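PDB 6WBT: cellulase IBT99 from Metagenomes, which probably hydrolyses 6-phospho-alpha-glucosides, as a family 4 glycoside hydrolase that uses NAD and a manganese ion. Local coordinates for residues Lys34-Asp40 with Val65-Asn71; Ser14-Ile20 with Ile82-Met86; Lys22-Arg28 with Glu60-Val64. All coordinates share one frame; numbering follows the deposited sequence.

Contact 1 of 3, residues Lys34-Asp40 with Val65-Asn71; sequences KELWLYD and VLKVTVN. With NAD (nicotinamide-adenine-dinucleotide), chain G.
Trp37 and Lys67 both hold CG anti to the carbonyl carbon (chi1 -77° and -52°); the parallel pairing of the two residues puts them on one face of the sheet, and the like torsions lay their side chains side by side, pointing the same way. Lys67 CB lies over the indole in a CH-pi contact, 3.4 Å from the centroid of the six-membered ring, while Thr69 CG2 meets the ring at its edge, 3.5 Å from Trp37 CZ3. Lys67 then bends at chi2 (-116°), bringing its CD within 3.4 Å of Glu35 OE1. On the reverse face Leu66 CD1 touches both Leu36 CD2 (3.8 Å) and Leu38 CG (3.7 Å). Lys67 also sits at the centre of the parallel backbone pairing, its N bonded to Leu36 O and its O to Leu38 N. Strands 33-39 and 66-69, joined through helix 43-60, form a beta-alpha-beta unit of the Rossmann fold, with 66-69 outermost in the chain's sheet. Near the C-terminal end of the pair a water bridges Tyr39 OH and Val70 O. Asp40, the acidic residue after the second strand of a classical NAD site, accepts from the adenosine ribose, NAD O2B to OD1 (2.7 Å); Asp42 N and Gly13 N also bond to this carboxylate.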
loop_
_atom_site.group_PDB
_atom_site.type_symbol
_atom_site.label_atom_id
_atom_site.label_comp_id
_atom_site.label_asym_id
_atom_site.label_seq_id
_atom_site.Cartn_x
_atom_site.Cartn_y
_atom_site.Cartn_z
ATOM N N LYS A 34 18.976 -16.609 -39.593
ATOM C CA LYS A 34 18.773 -16.316 -41.007
ATOM C C LYS A 34 19.808 -15.315 -41.506
ATOM O O LYS A 34 20.521 -15.576 -42.482
ATOM C CB LYS A 34 17.359 -15.782 -41.238
ATOM C CG LYS A 34 17.177 -15.044 -42.554
ATOM C CD LYS A 34 15.981 -14.110 -42.486
ATOM C CE LYS A 34 15.927 -13.175 -43.683
ATOM N NZ LYS A 34 14.890 -12.120 -43.502
ATOM N N GLU A 35 19.903 -14.162 -40.844
ATOM C CA GLU A 35 20.883 -13.143 -41.182
ATOM C C GLU A 35 21.380 -12.484 -39.903
ATOM O O GLU A 35 20.673 -12.445 -38.892
ATOM C CB GLU A 35 20.306 -12.073 -42.119
ATOM C CG GLU A 35 20.083 -12.536 -43.547
ATOM C CD GLU A 35 19.494 -11.445 -44.418
ATOM O OE1 GLU A 35 20.160 -11.031 -45.390
ATOM O OE2 GLU A 35 18.368 -10.996 -44.123
ATOM N N LEU A 36 22.602 -11.965 -39.961
ATOM C CA LEU A 36 23.194 -11.196 -38.873
ATOM C C LEU A 36 23.370 -9.761 -39.350
ATOM O O LEU A 36 24.068 -9.515 -40.339
ATOM C CB LEU A 36 24.533 -11.791 -38.439
ATOM C CG LEU A 36 25.135 -11.229 -37.148
ATOM C CD1 LEU A 36 24.304 -11.647 -35.943
ATOM C CD2 LEU A 36 26.583 -11.665 -36.986
ATOM N N TRP A 37 22.740 -8.820 -38.653
ATOM C CA TRP A 37 22.731 -7.421 -39.053
ATOM C C TRP A 37 23.487 -6.577 -38.037
ATOM O O TRP A 37 23.288 -6.727 -36.826
ATOM C CB TRP A 37 21.297 -6.906 -39.206
ATOM C CG TRP A 37 20.642 -7.347 -40.479
ATOM C CD1 TRP A 37 20.041 -8.548 -40.718
ATOM C CD2 TRP A 37 20.523 -6.590 -41.690
ATOM N NE1 TRP A 37 19.555 -8.587 -42.002
ATOM C CE2 TRP A 37 19.839 -7.397 -42.621
ATOM C CE3 TRP A 37 20.930 -5.311 -42.078
ATOM C CZ2 TRP A 37 19.550 -6.965 -43.914
ATOM C CZ3 TRP A 37 20.643 -4.884 -43.363
ATOM C CH2 TRP A 37 19.960 -5.708 -44.265
ATOM N N LEU A 38 24.348 -5.695 -38.533
ATOM C CA LEU A 38 25.074 -4.738 -37.708
ATOM C C LEU A 38 24.574 -3.346 -38.066
ATOM O O LEU A 38 24.818 -2.860 -39.175
ATOM C CB LEU A 38 26.581 -4.855 -37.927
ATOM C CG LEU A 38 27.232 -6.194 -37.573
ATOM C CD1 LEU A 38 28.729 -6.130 -37.823
ATOM C CD2 LEU A 38 26.941 -6.585 -36.130
ATOM N N TYR A 39 23.871 -2.709 -37.136
ATOM C CA TYR A 39 23.334 -1.372 -37.334
ATOM C C TYR A 39 24.042 -0.387 -36.417
ATOM O O TYR A 39 24.337 -0.701 -35.260
ATOM C CB TYR A 39 21.828 -1.333 -37.069
ATOM C CG TYR A 39 21.269 0.066 -36.944
ATOM C CD1 TYR A 39 21.059 0.854 -38.067
ATOM C CD2 TYR A 39 20.953 0.601 -35.700
ATOM C CE1 TYR A 39 20.550 2.136 -37.958
ATOM C CE2 TYR A 39 20.444 1.881 -35.580
ATOM C CZ TYR A 39 20.245 2.643 -36.711
ATOM O OH TYR A 39 19.739 3.917 -36.591
ATOM N N ASP A 40 24.303 0.806 -36.939
ATOM C CA ASP A 40 24.975 1.849 -36.179
ATOM C C ASP A 40 24.731 3.180 -36.871
ATOM O O ASP A 40 24.369 3.232 -38.049
ATOM C CB ASP A 40 26.475 1.568 -36.051
ATOM C CG ASP A 40 27.098 2.267 -34.871
ATOM O OD1 ASP A 40 26.862 3.484 -34.694
ATOM O OD2 ASP A 40 27.819 1.590 -34.108
ATOM N N VAL A 65 25.493 -15.319 -43.081
ATOM C CA VAL A 65 25.598 -14.112 -43.893
ATOM C C VAL A 65 25.527 -12.887 -42.990
ATOM O O VAL A 65 24.685 -12.808 -42.086
ATOM C CB VAL A 65 24.493 -14.092 -44.967
ATOM C CG1 VAL A 65 23.147 -14.458 -44.356
ATOM C CG2 VAL A 65 24.424 -12.730 -45.642
ATOM N N LEU A 66 26.417 -11.928 -43.227
ATOM C CA LEU A 66 26.503 -10.710 -42.435
ATOM C C LEU A 66 26.109 -9.512 -43.288
ATOM O O LEU A 66 26.670 -9.303 -44.369
ATOM C CB LEU A 66 27.917 -10.512 -41.881
ATOM C CG LEU A 66 28.161 -9.217 -41.104
ATOM C CD1 LEU A 66 27.349 -9.195 -39.818
ATOM C CD2 LEU A 66 29.641 -9.035 -40.811
ATOM N N LYS A 67 25.151 -8.730 -42.798
ATOM C CA LYS A 67 24.719 -7.502 -43.452
ATOM C C LYS A 67 25.045 -6.317 -42.553
ATOM O O LYS A 67 24.762 -6.347 -41.351
ATOM C CB LYS A 67 23.221 -7.539 -43.761
ATOM C CG LYS A 67 22.771 -8.782 -44.513
ATOM C CD LYS A 67 22.243 -8.446 -45.900
ATOM C CE LYS A 67 23.350 -7.956 -46.820
ATOM N NZ LYS A 67 22.853 -7.705 -48.200
ATOM N N VAL A 68 25.644 -5.282 -43.134
ATOM C CA VAL A 68 26.038 -4.082 -42.408
ATOM C C VAL A 68 25.335 -2.892 -43.042
ATOM O O VAL A 68 25.333 -2.747 -44.270
ATOM C CB VAL A 68 27.566 -3.888 -42.417
ATOM C CG1 VAL A 68 27.946 -2.623 -41.662
ATOM C CG2 VAL A 68 28.256 -5.102 -41.815
ATOM N N THR A 69 24.740 -2.043 -42.209
ATOM C CA THR A 69 23.995 -0.899 -42.713
ATOM C C THR A 69 23.933 0.182 -41.645
ATOM O O THR A 69 24.143 -0.076 -40.456
ATOM C CB THR A 69 22.577 -1.292 -43.138
ATOM O OG1 THR A 69 21.894 -0.140 -43.646
ATOM C CG2 THR A 69 21.807 -1.844 -41.951
ATOM N N VAL A 70 23.646 1.402 -42.097
ATOM C CA VAL A 70 23.339 2.522 -41.218
ATOM C C VAL A 70 21.906 3.003 -41.376
ATOM O O VAL A 70 21.506 3.951 -40.696
ATOM C CB VAL A 70 24.322 3.692 -41.433
ATOM C CG1 VAL A 70 25.737 3.277 -41.057
ATOM C CG2 VAL A 70 24.267 4.175 -42.874
ATOM N N ASN A 71 21.123 2.379 -42.254
ATOM C CA ASN A 71 19.734 2.765 -42.463
ATOM C C ASN A 71 18.847 2.003 -41.487
ATOM O O ASN A 71 18.855 0.764 -41.498
ATOM C CB ASN A 71 19.307 2.477 -43.894
ATOM C CG ASN A 71 17.854 2.833 -44.154
ATOM O OD1 ASN A 71 16.978 1.968 -44.138
ATOM N ND2 ASN A 71 17.593 4.113 -44.400
HETATM P PA NAD G . 31.622 2.030 -27.877
HETATM O O1A NAD G . 31.629 3.509 -27.678
HETATM O O2A NAD G . 32.924 1.353 -28.153
HETATM O O5B NAD G . 30.572 1.667 -29.038
HETATM C C5B NAD G . 29.195 2.118 -28.920
HETATM C C4B NAD G . 28.559 2.136 -30.289
HETATM O O4B NAD G . 27.200 2.642 -30.193
HETATM C C3B NAD G . 29.252 3.016 -31.344
HETATM O O3B NAD G . 29.424 2.275 -32.545
HETATM C C2B NAD G . 28.246 4.153 -31.558
HETATM O O2B NAD G . 28.354 4.791 -32.812
HETATM C C1B NAD G . 26.942 3.395 -31.353
HETATM N N9A NAD G . 25.782 4.250 -31.127
HETATM C C8A NAD G . 25.755 5.432 -30.431
HETATM N N7A NAD G . 24.571 5.991 -30.397
HETATM C C5A NAD G . 23.764 5.131 -31.126
HETATM C C6A NAD G . 22.396 5.172 -31.459
HETATM N N6A NAD G . 21.575 6.150 -31.088
HETATM N N1A NAD G . 21.904 4.155 -32.205
HETATM C C2A NAD G . 22.737 3.175 -32.577
HETATM N N3A NAD G . 24.035 3.031 -32.323
HETATM C C4A NAD G . 24.499 4.053 -31.585
HETATM O O3 NAD G . 30.950 1.337 -26.597
HETATM P PN NAD G . 31.344 0.042 -25.736
HETATM O O1N NAD G . 31.523 -1.118 -26.658
HETATM O O2N NAD G . 32.461 0.396 -24.812
HETATM O O5D NAD G . 29.998 -0.157 -24.889
HETATM C C5D NAD G . 28.750 -0.256 -25.619
HETATM C C4D NAD G . 27.599 -0.171 -24.648
HETATM O O4D NAD G . 27.552 -1.384 -23.863
HETATM C C3D NAD G . 27.676 0.967 -23.620
HETATM O O3D NAD G . 26.410 1.604 -23.515
HETATM C C2D NAD G . 28.016 0.192 -22.343
HETATM O O2D NAD G . 27.741 0.886 -21.137
HETATM C C1D NAD G . 27.159 -1.050 -22.543
HETATM N N1N NAD G . 27.544 -2.163 -21.629
HETATM C C2N NAD G . 26.737 -2.484 -20.571
HETATM C C3N NAD G . 27.091 -3.498 -19.693
HETATM C C7N NAD G . 26.130 -3.838 -18.583
HETATM O O7N NAD G . 26.570 -4.186 -17.490
HETATM N N7N NAD G . 24.833 -3.780 -18.851
HETATM C C4N NAD G . 28.297 -4.165 -19.884
HETATM C C5N NAD G . 29.082 -3.856 -20.973
HETATM C C6N NAD G . 28.688 -2.856 -21.835
HETATM O O HOH W 1 21.053 5.682 -38.445
#

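Contact 2 of 3, residues Ser14-Ile20 with Ile82-Met86; sequences STYTPGI and IMAQM. With NAD (nicotinamide-adenine-dinucleotide), chain G.
Gln85 reaches across to Ser14 and Ile20, at the turn before helix 17-25 and on the helix's first turn. Its CB points toward that segment, and with chi1 at 53° and an extended chain beyond CG the amide is carried into it. CG passes Ser14 CB at 4.1 Å, and CD comes closer to the same carbon. At the tip the two branches part: NE2 lies 3.4 Å from Ser14 CB, while OE1 rests 3.7 Å from Ile20 CD1 and near Tyr16 CB. The buried amide is satisfied from outside, NE2 donating to Gly11 O and OE1 bonded to Tyr147 OH, which should fix its rotation. Further along, Ile20 CD1 meets the selenomethionine Met83 CE tip to tip at 3.8 Å. Ser14 OG caps the turn by accepting from Tyr16 N (3.1 Å) and also approaches NAD O1N, at a distance too short to be taken literally. That phosphate oxygen is held by Thr15, through N and through OG1, each 2.8 Å from NAD O1N. Tyr16 lays one ring face by the nicotinamide, CE1 3.5 Å from NAD C6N, and its side chain also touches the bound glucose 6-phosphate. A serine in its place would probably leave the nicotinamide ring without this flat neighbour and open a gap beside the sugar. A pyrophosphate held at the glycine-rich turn leading into the first helix is the hallmark of the dinucleotide-binding Rossmann fold.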
loop_
_atom_site.group_PDB
_atom_site.type_symbol
_atom_site.label_atom_id
_atom_site.label_comp_id
_atom_site.label_asym_id
_atom_site.label_seq_id
_atom_site.Cartn_x
_atom_site.Cartn_y
_atom_site.Cartn_z
ATOM N N SER A 14 30.580 -1.278 -31.632
ATOM C CA SER A 14 30.923 -1.383 -30.224
ATOM C C SER A 14 32.141 -2.276 -30.044
ATOM O O SER A 14 32.420 -3.150 -30.869
ATOM C CB SER A 14 29.749 -1.943 -29.416
ATOM O OG SER A 14 30.159 -2.295 -28.107
ATOM N N THR A 15 32.872 -2.045 -28.951
ATOM C CA THR A 15 34.022 -2.884 -28.637
ATOM C C THR A 15 33.613 -4.284 -28.196
ATOM O O THR A 15 34.447 -5.195 -28.211
ATOM C CB THR A 15 34.877 -2.227 -27.551
ATOM O OG1 THR A 15 34.099 -2.070 -26.357
ATOM C CG2 THR A 15 35.366 -0.863 -28.015
ATOM N N TYR A 16 32.354 -4.474 -27.810
ATOM C CA TYR A 16 31.843 -5.784 -27.433
ATOM C C TYR A 16 31.180 -6.515 -28.591
ATOM O O TYR A 16 30.716 -7.644 -28.404
ATOM C CB TYR A 16 30.846 -5.651 -26.276
ATOM C CG TYR A 16 31.428 -5.038 -25.024
ATOM C CD1 TYR A 16 31.194 -3.705 -24.709
ATOM C CD2 TYR A 16 32.210 -5.789 -24.157
ATOM C CE1 TYR A 16 31.723 -3.139 -23.565
ATOM C CE2 TYR A 16 32.743 -5.231 -23.010
ATOM C CZ TYR A 16 32.497 -3.906 -22.719
ATOM O OH TYR A 16 33.025 -3.346 -21.579
ATOM N N THR A 17 31.121 -5.903 -29.774
ATOM C CA THR A 17 30.460 -6.546 -30.909
ATOM C C THR A 17 31.156 -7.829 -31.350
ATOM O O THR A 17 30.466 -8.849 -31.512
ATOM C CB THR A 17 30.327 -5.547 -32.066
ATOM O OG1 THR A 17 29.540 -4.426 -31.645
ATOM C CG2 THR A 17 29.662 -6.204 -33.266
ATOM N N PRO A 18 32.480 -7.870 -31.557
ATOM C CA PRO A 18 33.110 -9.153 -31.915
ATOM C C PRO A 18 32.968 -10.215 -30.843
ATOM O O PRO A 18 33.049 -11.409 -31.159
ATOM C CB PRO A 18 34.583 -8.778 -32.135
ATOM C CG PRO A 18 34.571 -7.318 -32.402
ATOM C CD PRO A 18 33.464 -6.772 -31.561
ATOM N N GLY A 19 32.754 -9.824 -29.587
ATOM C CA GLY A 19 32.613 -10.814 -28.531
ATOM C C GLY A 19 31.269 -11.516 -28.568
ATOM O O GLY A 19 31.198 -12.748 -28.539
ATOM N N ILE A 20 30.182 -10.742 -28.638
ATOM C CA ILE A 20 28.854 -11.339 -28.613
ATOM C C ILE A 20 28.509 -12.018 -29.932
ATOM O O ILE A 20 27.647 -12.903 -29.957
ATOM C CB ILE A 20 27.780 -10.293 -28.258
ATOM C CG1 ILE A 20 27.485 -9.391 -29.458
ATOM C CG2 ILE A 20 28.218 -9.465 -27.058
ATOM C CD1 ILE A 20 26.175 -8.647 -29.350
ATOM N N ILE A 82 16.695 -7.879 -31.421
ATOM C CA ILE A 82 17.556 -6.704 -31.476
ATOM C C ILE A 82 18.370 -6.658 -30.192
ATOM O O ILE A 82 17.812 -6.518 -29.096
ATOM C CB ILE A 82 16.749 -5.409 -31.661
ATOM C CG1 ILE A 82 15.952 -5.442 -32.970
ATOM C CG2 ILE A 82 17.672 -4.200 -31.629
ATOM C CD1 ILE A 82 14.555 -6.022 -32.839
HETATM N N MSE A 83 19.687 -6.774 -30.323
HETATM C CA MSE A 83 20.576 -6.680 -29.173
HETATM C C MSE A 83 21.236 -5.306 -29.131
HETATM O O MSE A 83 22.157 -5.022 -29.896
HETATM C CB MSE A 83 21.629 -7.789 -29.212
HETATM C CG MSE A 83 21.046 -9.189 -29.070
HETATM SE SE MSE A 83 22.401 -10.592 -29.004
HETATM C CE MSE A 83 23.145 -10.385 -30.794
ATOM N N ALA A 84 20.749 -4.456 -28.230
ATOM C CA ALA A 84 21.188 -3.069 -28.151
ATOM C C ALA A 84 22.437 -2.953 -27.289
ATOM O O ALA A 84 22.476 -3.461 -26.164
ATOM C CB ALA A 84 20.074 -2.187 -27.585
ATOM N N GLN A 85 23.452 -2.279 -27.821
ATOM C CA GLN A 85 24.676 -2.010 -27.076
ATOM C C GLN A 85 25.216 -0.640 -27.485
ATOM O O GLN A 85 26.403 -0.466 -27.764
ATOM C CB GLN A 85 25.707 -3.116 -27.296
ATOM C CG GLN A 85 26.009 -3.423 -28.754
ATOM C CD GLN A 85 27.047 -4.515 -28.912
ATOM O OE1 GLN A 85 27.260 -5.320 -28.005
ATOM N NE2 GLN A 85 27.703 -4.545 -30.066
HETATM N N MSE A 86 24.334 0.353 -27.523
HETATM C CA MSE A 86 24.714 1.701 -27.922
HETATM C C MSE A 86 25.412 2.444 -26.791
HETATM O O MSE A 86 25.224 2.132 -25.615
HETATM C CB MSE A 86 23.484 2.491 -28.377
HETATM C CG MSE A 86 22.508 2.812 -27.253
HETATM SE SE MSE A 86 20.976 3.868 -27.838
HETATM C CE MSE A 86 20.184 2.590 -29.078
HETATM P PA NAD G . 31.622 2.030 -27.877
HETATM O O1A NAD G . 31.629 3.509 -27.678
HETATM O O2A NAD G . 32.924 1.353 -28.153
HETATM O O5B NAD G . 30.572 1.667 -29.038
HETATM C C5B NAD G . 29.195 2.118 -28.920
HETATM C C4B NAD G . 28.559 2.136 -30.289
HETATM O O4B NAD G . 27.200 2.642 -30.193
HETATM C C3B NAD G . 29.252 3.016 -31.344
HETATM O O3B NAD G . 29.424 2.275 -32.545
HETATM C C2B NAD G . 28.246 4.153 -31.558
HETATM O O2B NAD G . 28.354 4.791 -32.812
HETATM C C1B NAD G . 26.942 3.395 -31.353
HETATM N N9A NAD G . 25.782 4.250 -31.127
HETATM C C8A NAD G . 25.755 5.432 -30.431
HETATM N N7A NAD G . 24.571 5.991 -30.397
HETATM C C5A NAD G . 23.764 5.131 -31.126
HETATM C C6A NAD G . 22.396 5.172 -31.459
HETATM N N6A NAD G . 21.575 6.150 -31.088
HETATM N N1A NAD G . 21.904 4.155 -32.205
HETATM C C2A NAD G . 22.737 3.175 -32.577
HETATM N N3A NAD G . 24.035 3.031 -32.323
HETATM C C4A NAD G . 24.499 4.053 -31.585
HETATM O O3 NAD G . 30.950 1.337 -26.597
HETATM P PN NAD G . 31.344 0.042 -25.736
HETATM O O1N NAD G . 31.523 -1.118 -26.658
HETATM O O2N NAD G . 32.461 0.396 -24.812
HETATM O O5D NAD G . 29.998 -0.157 -24.889
HETATM C C5D NAD G . 28.750 -0.256 -25.619
HETATM C C4D NAD G . 27.599 -0.171 -24.648
HETATM O O4D NAD G . 27.552 -1.384 -23.863
HETATM C C3D NAD G . 27.676 0.967 -23.620
HETATM O O3D NAD G . 26.410 1.604 -23.515
HETATM C C2D NAD G . 28.016 0.192 -22.343
HETATM O O2D NAD G . 27.741 0.886 -21.137
HETATM C C1D NAD G . 27.159 -1.050 -22.543
HETATM N N1N NAD G . 27.544 -2.163 -21.629
HETATM C C2N NAD G . 26.737 -2.484 -20.571
HETATM C C3N NAD G . 27.091 -3.498 -19.693
HETATM C C7N NAD G . 26.130 -3.838 -18.583
HETATM O O7N NAD G . 26.570 -4.186 -17.490
HETATM N N7N NAD G . 24.833 -3.780 -18.851
HETATM C C4N NAD G . 28.297 -4.165 -19.884
HETATM C C5N NAD G . 29.082 -3.856 -20.973
HETATM C C6N NAD G . 28.688 -2.856 -21.835
#

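Contact 3 of 3, residues Lys22-Arg28 with Glu60-Val64; sequences KDLLDQR and EAPEV
Glu60, at the end of helix 43-60, lies across the Lys22 side chain, with the two CG atoms 3.7 Å apart, and its CB touches Leu25 CD1. The Lys22 ammonium turns instead to Asp26, four residues further along the chain, NZ meeting OD2 on the syn side at 2.9 Å in a salt bridge. Glu60 OE2 remains 4.6 Å from Lys22 NZ, which may allow some attraction and partly offset the nearby like charge of Asp26. Ala61, where the chain leaves helical geometry, sets its CB over one face of the Arg28 guanidinium, 3.5 Å from CZ. Within the turn, next to Pro62, Glu63 has CG lodged between its backbone N and carbonyl carbon (chi1 74°), and a further bend at chi2 brings the carboxylate back to Arg28. The salt bridge runs from Arg28 NE to Glu63 OE2 at 2.8 Å, with guanidinium and carboxylate planes 76° apart, far from a flat two-pronged pairing. Val64 closes the turn, its CG2 against Leu25 CD2 at 3.7 Å. Here a type I turn, Ala61 to Val64, leads from helix 43-60 toward strand 66-69 and packs against Leu25 and Arg28, at a helix-to-strand connection of the Rossmann domain's beta-alpha-beta units.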
loop_
_atom_site.group_PDB
_atom_site.type_symbol
_atom_site.label_atom_id
_atom_site.label_comp_id
_atom_site.label_asym_id
_atom_site.label_seq_id
_atom_site.Cartn_x
_atom_site.Cartn_y
_atom_site.Cartn_z
ATOM N N LYS A 22 30.641 -13.936 -31.609
ATOM C CA LYS A 22 31.176 -15.280 -31.418
ATOM C C LYS A 22 30.356 -16.058 -30.397
ATOM O O LYS A 22 30.123 -17.261 -30.567
ATOM C CB LYS A 22 32.642 -15.198 -30.992
ATOM C CG LYS A 22 33.414 -16.504 -31.118
ATOM C CD LYS A 22 33.444 -17.276 -29.809
ATOM C CE LYS A 22 34.241 -18.563 -29.952
ATOM N NZ LYS A 22 34.263 -19.348 -28.687
ATOM N N ASP A 23 29.908 -15.390 -29.332
ATOM C CA ASP A 23 29.061 -16.055 -28.348
ATOM C C ASP A 23 27.699 -16.412 -28.927
ATOM O O ASP A 23 27.063 -17.369 -28.470
ATOM C CB ASP A 23 28.905 -15.173 -27.110
ATOM C CG ASP A 23 30.162 -15.135 -26.261
ATOM O OD1 ASP A 23 30.645 -16.216 -25.864
ATOM O OD2 ASP A 23 30.672 -14.026 -26.000
ATOM N N LEU A 24 27.234 -15.662 -29.929
ATOM C CA LEU A 24 25.987 -16.010 -30.601
ATOM C C LEU A 24 26.182 -17.151 -31.592
ATOM O O LEU A 24 25.288 -17.990 -31.751
ATOM C CB LEU A 24 25.411 -14.782 -31.309
ATOM C CG LEU A 24 24.084 -14.973 -32.046
ATOM C CD1 LEU A 24 22.979 -15.371 -31.079
ATOM C CD2 LEU A 24 23.706 -13.714 -32.809
ATOM N N LEU A 25 27.341 -17.206 -32.253
ATOM C CA LEU A 25 27.626 -18.291 -33.183
ATOM C C LEU A 25 27.872 -19.614 -32.472
ATOM O O LEU A 25 27.659 -20.675 -33.071
ATOM C CB LEU A 25 28.831 -17.936 -34.054
ATOM C CG LEU A 25 28.653 -16.770 -35.030
ATOM C CD1 LEU A 25 29.928 -16.531 -35.828
ATOM C CD2 LEU A 25 27.473 -17.021 -35.957
ATOM N N ASP A 26 28.312 -19.579 -31.212
ATOM C CA ASP A 26 28.511 -20.810 -30.455
ATOM C C ASP A 26 27.203 -21.500 -30.097
ATOM O O ASP A 26 27.235 -22.648 -29.643
ATOM C CB ASP A 26 29.304 -20.529 -29.178
ATOM C CG ASP A 26 30.723 -20.086 -29.461
ATOM O OD1 ASP A 26 31.245 -20.419 -30.547
ATOM O OD2 ASP A 26 31.321 -19.410 -28.597
ATOM N N GLN A 27 26.065 -20.830 -30.277
ATOM C CA GLN A 27 24.761 -21.432 -30.028
ATOM C C GLN A 27 24.007 -21.583 -31.342
ATOM O O GLN A 27 22.826 -21.238 -31.436
ATOM C CB GLN A 27 23.962 -20.598 -29.031
ATOM C CG GLN A 27 24.644 -20.423 -27.685
ATOM C CD GLN A 27 24.747 -21.722 -26.913
ATOM O OE1 GLN A 27 25.798 -22.051 -26.364
ATOM N NE2 GLN A 27 23.647 -22.467 -26.860
ATOM N N ARG A 28 24.691 -22.109 -32.361
ATOM C CA ARG A 28 24.119 -22.132 -33.703
ATOM C C ARG A 28 23.007 -23.166 -33.830
ATOM O O ARG A 28 22.061 -22.961 -34.600
ATOM C CB ARG A 28 25.222 -22.397 -34.723
ATOM C CG ARG A 28 24.964 -21.824 -36.103
ATOM C CD ARG A 28 26.271 -21.488 -36.812
ATOM N NE ARG A 28 27.165 -22.640 -36.919
ATOM C CZ ARG A 28 28.211 -22.858 -36.126
ATOM N NH1 ARG A 28 28.504 -21.998 -35.159
ATOM N NH2 ARG A 28 28.964 -23.935 -36.299
ATOM N N GLU A 60 34.528 -19.123 -36.961
ATOM C CA GLU A 60 33.631 -19.982 -36.196
ATOM C C GLU A 60 32.510 -20.585 -37.033
ATOM O O GLU A 60 32.185 -21.763 -36.860
ATOM C CB GLU A 60 33.024 -19.203 -35.025
ATOM C CG GLU A 60 34.047 -18.523 -34.127
ATOM C CD GLU A 60 35.151 -19.461 -33.679
ATOM O OE1 GLU A 60 36.335 -19.127 -33.889
ATOM O OE2 GLU A 60 34.836 -20.534 -33.123
ATOM N N ALA A 61 31.907 -19.810 -37.933
ATOM C CA ALA A 61 30.795 -20.301 -38.739
ATOM C C ALA A 61 30.700 -19.519 -40.043
ATOM O O ALA A 61 30.030 -18.480 -40.096
ATOM C CB ALA A 61 29.483 -20.200 -37.962
ATOM N N PRO A 62 31.347 -19.983 -41.116
ATOM C CA PRO A 62 31.370 -19.200 -42.362
ATOM C C PRO A 62 30.055 -19.203 -43.126
ATOM O O PRO A 62 29.943 -18.471 -44.118
ATOM C CB PRO A 62 32.479 -19.876 -43.175
ATOM C CG PRO A 62 32.473 -21.289 -42.693
ATOM C CD PRO A 62 32.132 -21.226 -41.227
ATOM N N GLU A 63 29.063 -19.988 -42.710
ATOM C CA GLU A 63 27.797 -20.067 -43.427
ATOM C C GLU A 63 26.802 -18.994 -43.003
ATOM O O GLU A 63 25.689 -18.960 -43.538
ATOM C CB GLU A 63 27.166 -21.451 -43.239
ATOM C CG GLU A 63 26.553 -21.690 -41.865
ATOM C CD GLU A 63 27.576 -22.085 -40.817
ATOM O OE1 GLU A 63 28.790 -21.964 -41.082
ATOM O OE2 GLU A 63 27.162 -22.525 -39.724
ATOM N N VAL A 64 27.168 -18.124 -42.069
ATOM C CA VAL A 64 26.279 -17.070 -41.593
ATOM C C VAL A 64 26.534 -15.812 -42.413
ATOM O O VAL A 64 27.656 -15.295 -42.439
ATOM C CB VAL A 64 26.482 -16.807 -40.094
ATOM C CG1 VAL A 64 25.575 -15.679 -39.626
ATOM C CG2 VAL A 64 26.220 -18.074 -39.293
#

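In the fold
From the N terminus, strand 5-10 leads to the cofactor turn, which with the start of helix 17-25 supplies contact 2; the later part of the helix supplies contact 3. Strand 33-39 and helix 43-60 follow. Contact 3 then closes a loop from 22-28 to 60-64, and contact 1 another from 34-40 to 65-71; these two loops cross, because their segments alternate along the chain. Contact 2 closes last, when 82-86 returns to 14-20, and its loop encloses both others. Leu24, in the 22-28 segment, touches Leu36 of contact 1 and Met83 of contact 2. Together they tie helix 17-25 to strand 81-84 and to the loop after helix 43-60, and pair strands 33-39 and 66-69, with contacts 1 and 2 both reaching NAD.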